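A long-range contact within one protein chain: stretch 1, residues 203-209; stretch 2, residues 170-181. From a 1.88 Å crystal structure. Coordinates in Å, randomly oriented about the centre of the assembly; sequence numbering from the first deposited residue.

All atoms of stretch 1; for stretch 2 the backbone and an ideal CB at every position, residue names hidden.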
# COMPACT_ATOMS: atom_id res chain seq x y z
N ALA A 203 -23.19 1.52 1.41
CA ALA A 203 -22.90 1.96 0.04
C ALA A 203 -21.54 1.42 -0.45
O ALA A 203 -21.39 1.00 -1.60
CB ALA A 203 -22.94 3.50 -0.04
N LEU A 204 -20.56 1.42 0.44
CA LEU A 204 -19.20 1.03 0.08
C LEU A 204 -19.08 -0.47 -0.12
O LEU A 204 -18.24 -0.94 -0.89
CB LEU A 204 -18.22 1.52 1.14
CG LEU A 204 -17.98 3.03 1.02
CD1 LEU A 204 -17.33 3.60 2.28
CD2 LEU A 204 -17.13 3.33 -0.21
N ASP A 205 -19.93 -1.23 0.57
CA ASP A 205 -19.96 -2.67 0.37
C ASP A 205 -20.53 -2.96 -1.03
O ASP A 205 -19.99 -3.79 -1.78
CB ASP A 205 -20.79 -3.35 1.45
CG ASP A 205 -21.03 -4.83 1.17
OD1 ASP A 205 -20.05 -5.60 1.05
OD2 ASP A 205 -22.21 -5.20 1.04
N LYS A 206 -21.61 -2.26 -1.39
CA LYS A 206 -22.12 -2.43 -2.75
C LYS A 206 -21.08 -2.02 -3.82
O LYS A 206 -20.93 -2.70 -4.84
CB LYS A 206 -23.41 -1.62 -2.93
CG LYS A 206 -24.59 -2.17 -2.15
CD LYS A 206 -25.88 -1.44 -2.53
CE LYS A 206 -27.09 -2.07 -1.85
NZ LYS A 206 -27.18 -1.69 -0.41
N PHE A 207 -20.39 -0.91 -3.57
CA PHE A 207 -19.31 -0.42 -4.43
C PHE A 207 -18.26 -1.51 -4.66
O PHE A 207 -17.93 -1.88 -5.81
CB PHE A 207 -18.68 0.82 -3.79
CG PHE A 207 -17.36 1.24 -4.41
CD1 PHE A 207 -17.30 1.70 -5.72
CD2 PHE A 207 -16.19 1.21 -3.66
CE1 PHE A 207 -16.08 2.12 -6.28
CE2 PHE A 207 -14.97 1.61 -4.22
CZ PHE A 207 -14.93 2.07 -5.53
N SER A 208 -17.76 -2.04 -3.54
CA SER A 208 -16.70 -3.05 -3.55
C SER A 208 -17.13 -4.30 -4.31
O SER A 208 -16.35 -4.84 -5.08
CB SER A 208 -16.29 -3.42 -2.13
OG SER A 208 -15.73 -2.32 -1.46
N ALA A 209 -18.36 -4.76 -4.08
CA ALA A 209 -18.84 -5.95 -4.78
C ALA A 209 -18.99 -5.68 -6.28
O ALA A 209 -18.72 -6.56 -7.10
CB ALA A 209 -20.17 -6.42 -4.19
N UNK A 170 -7.06 5.31 -6.65
CA UNK A 170 -6.98 5.05 -5.22
C UNK A 170 -8.24 5.58 -4.57
O UNK A 170 -8.51 6.77 -4.63
CB UNK A 170 -5.73 5.69 -4.60
N UNK A 171 -9.00 4.69 -3.95
CA UNK A 171 -10.24 5.08 -3.27
C UNK A 171 -10.07 5.00 -1.76
O UNK A 171 -9.71 3.95 -1.23
CB UNK A 171 -11.40 4.19 -3.72
N UNK A 172 -10.34 6.11 -1.08
CA UNK A 172 -10.06 6.26 0.35
C UNK A 172 -11.28 5.97 1.23
O UNK A 172 -12.43 6.11 0.79
CB UNK A 172 -9.55 7.68 0.63
N UNK A 173 -11.03 5.60 2.49
CA UNK A 173 -12.10 5.32 3.46
C UNK A 173 -13.06 4.21 3.09
O UNK A 173 -14.21 4.22 3.53
CB UNK A 173 -12.92 6.59 3.69
N UNK A 174 -12.61 3.24 2.30
CA UNK A 174 -13.54 2.22 1.82
C UNK A 174 -14.07 1.32 2.95
O UNK A 174 -15.14 0.72 2.83
CB UNK A 174 -12.85 1.36 0.76
N UNK A 175 -13.34 1.24 4.06
CA UNK A 175 -13.78 0.42 5.20
C UNK A 175 -14.90 1.06 6.01
O UNK A 175 -15.57 0.38 6.78
CB UNK A 175 -12.59 0.14 6.12
N UNK A 176 -15.05 2.38 5.88
CA UNK A 176 -16.01 3.14 6.69
C UNK A 176 -15.85 2.79 8.17
O UNK A 176 -16.81 2.41 8.85
CB UNK A 176 -17.44 2.86 6.23
N UNK A 177 -14.60 2.86 8.64
CA UNK A 177 -14.20 2.57 10.02
C UNK A 177 -14.33 1.10 10.40
O UNK A 177 -14.14 0.74 11.57
CB UNK A 177 -15.04 3.41 10.98
N UNK A 178 -14.63 0.26 9.42
CA UNK A 178 -14.86 -1.16 9.65
C UNK A 178 -16.30 -1.53 9.34
O UNK A 178 -16.62 -2.69 9.13
CB UNK A 178 -14.52 -1.53 11.09
N UNK A 179 -17.18 -0.53 9.25
CA UNK A 179 -18.60 -0.84 9.12
C UNK A 179 -19.00 -1.30 7.72
O UNK A 179 -20.08 -1.89 7.54
CB UNK A 179 -19.43 0.39 9.50
N UNK A 180 -18.13 -1.07 6.73
CA UNK A 180 -18.35 -1.66 5.40
C UNK A 180 -18.39 -3.18 5.48
O UNK A 180 -19.19 -3.84 4.79
CB UNK A 180 -17.26 -1.22 4.43
N UNK A 181 -17.55 -3.74 6.34
CA UNK A 181 -17.48 -5.19 6.47
C UNK A 181 -18.71 -5.72 7.25
O UNK A 181 -19.31 -6.73 6.89
CB UNK A 181 -16.18 -5.59 7.17

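Stretch 1 is helical throughout, and L204, F207 and S208 point their CA-to-CB bonds toward stretch 2, with D205 set sideways. At 170, in a strand (phi/psi -115/118), nothing of stretch 1 lies within 5.5 Å of the ideal CB, so this contact sets no preference; the residue is L170.

Position 171 points toward the helix, its ideal CB 4.4 Å from F207 CE2. The aromatic rim offers no polar partner there, so a small or medium apolar or sulfur-bearing side chain would suit. C171 is deposited: with chi1 in m, its SG lies 3.9 Å from F207 CZ and 5.2 Å from the ring centroid, 75° off the normal, a sulfur-aromatic contact at the ring edge.

Positions 172 and 173 have no neighbour from stretch 1 within 5.5 Å of the ideal CB. The first is D172. At the second, the positive phi (60/28) favours glycine, asparagine or aspartate, and N173 opens a type I turn; its backbone serves the interface, with N173 O 3.4 Å from L204 CD1.

At 174 the CB direction is sideways, yet the ideal CB is 4.8 Å from L204 CD2, 5.2 Å from S208 OG and 5.4 Å from F207 CE2. Such a mostly apolar site would take valine, isoleucine, leucine or perhaps threonine. V174, with chi1 near 180°, brings CG1 to 3.7 Å from S208 OG, a packing contact, CG1 being a methyl carbon; S208 OG itself donates to L204 O within the helix (OG to O, 2.9 Å).

Position 175 points away, leaving the choice open; F175 makes no contact. At 176 the ideal CB points toward stretch 1, 4.0 Å from L204 CD1, and phi/psi is 50/50. Glycine or asparagine would ease the backbone, while a small apolar group would meet the leucine. A176 does the latter.

Position 177 is out of reach and holds R177. At 178, phi/psi of 115/-17 would jam a CB against the preceding carbonyl O, which calls for glycine, and G178 is found. Position 179, also unconstrained by stretch 1, is L179.

Position 180 faces the helix: its CA is 5.4 Å from D205 CA, and its ideal CB is 4.4 Å from L204 CB. Compact residues such as alanine, serine, threonine or valine would suit. T180, chi1 -67°, packs CG2 3.7 Å from D205 N and OG1 3.4 Å from L204 CB, while OG1 donates to V174 O at 2.6 Å, bracing the loop. Position 181 points away; I181 stays clear.

Stretch 2, residues 170-181: LCDNVFARGLTI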
# COMPACT_ATOMS: atom_id res chain seq x y z
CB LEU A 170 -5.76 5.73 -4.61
CG LEU A 170 -4.43 5.32 -5.25
CD1 LEU A 170 -3.29 6.21 -4.79
CD2 LEU A 170 -4.14 3.84 -4.94
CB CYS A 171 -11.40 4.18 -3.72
SG CYS A 171 -11.59 4.05 -5.53
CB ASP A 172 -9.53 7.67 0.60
CG ASP A 172 -8.68 7.76 1.84
OD1 ASP A 172 -8.06 6.75 2.20
OD2 ASP A 172 -8.63 8.85 2.44
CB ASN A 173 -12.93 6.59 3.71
CG ASN A 173 -12.12 7.70 4.31
OD1 ASN A 173 -11.90 8.74 3.68
ND2 ASN A 173 -11.66 7.50 5.54
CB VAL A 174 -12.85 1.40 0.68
CG1 VAL A 174 -13.75 0.30 0.14
CG2 VAL A 174 -12.52 2.36 -0.45
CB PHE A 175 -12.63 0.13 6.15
CG PHE A 175 -11.66 -0.93 5.67
CD1 PHE A 175 -11.96 -1.73 4.57
CD2 PHE A 175 -10.47 -1.14 6.33
CE1 PHE A 175 -11.08 -2.71 4.14
CE2 PHE A 175 -9.57 -2.12 5.90
CZ PHE A 175 -9.88 -2.90 4.81
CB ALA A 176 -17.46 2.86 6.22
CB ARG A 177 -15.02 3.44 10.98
CG ARG A 177 -14.99 4.93 10.64
CD ARG A 177 -13.61 5.50 10.83
NE ARG A 177 -13.66 6.95 11.03
CZ ARG A 177 -13.35 7.86 10.11
NH1 ARG A 177 -12.95 7.49 8.90
NH2 ARG A 177 -13.43 9.15 10.41
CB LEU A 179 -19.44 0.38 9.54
CG LEU A 179 -19.22 0.86 10.99
CD1 LEU A 179 -20.26 1.94 11.36
CD2 LEU A 179 -19.29 -0.30 11.97
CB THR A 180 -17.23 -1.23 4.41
OG1 THR A 180 -17.33 0.18 4.16
CG2 THR A 180 -17.35 -1.98 3.09
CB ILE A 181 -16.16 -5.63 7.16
CG1 ILE A 181 -14.95 -5.20 6.32
CG2 ILE A 181 -16.13 -7.16 7.34
CD1 ILE A 181 -14.47 -3.75 6.58
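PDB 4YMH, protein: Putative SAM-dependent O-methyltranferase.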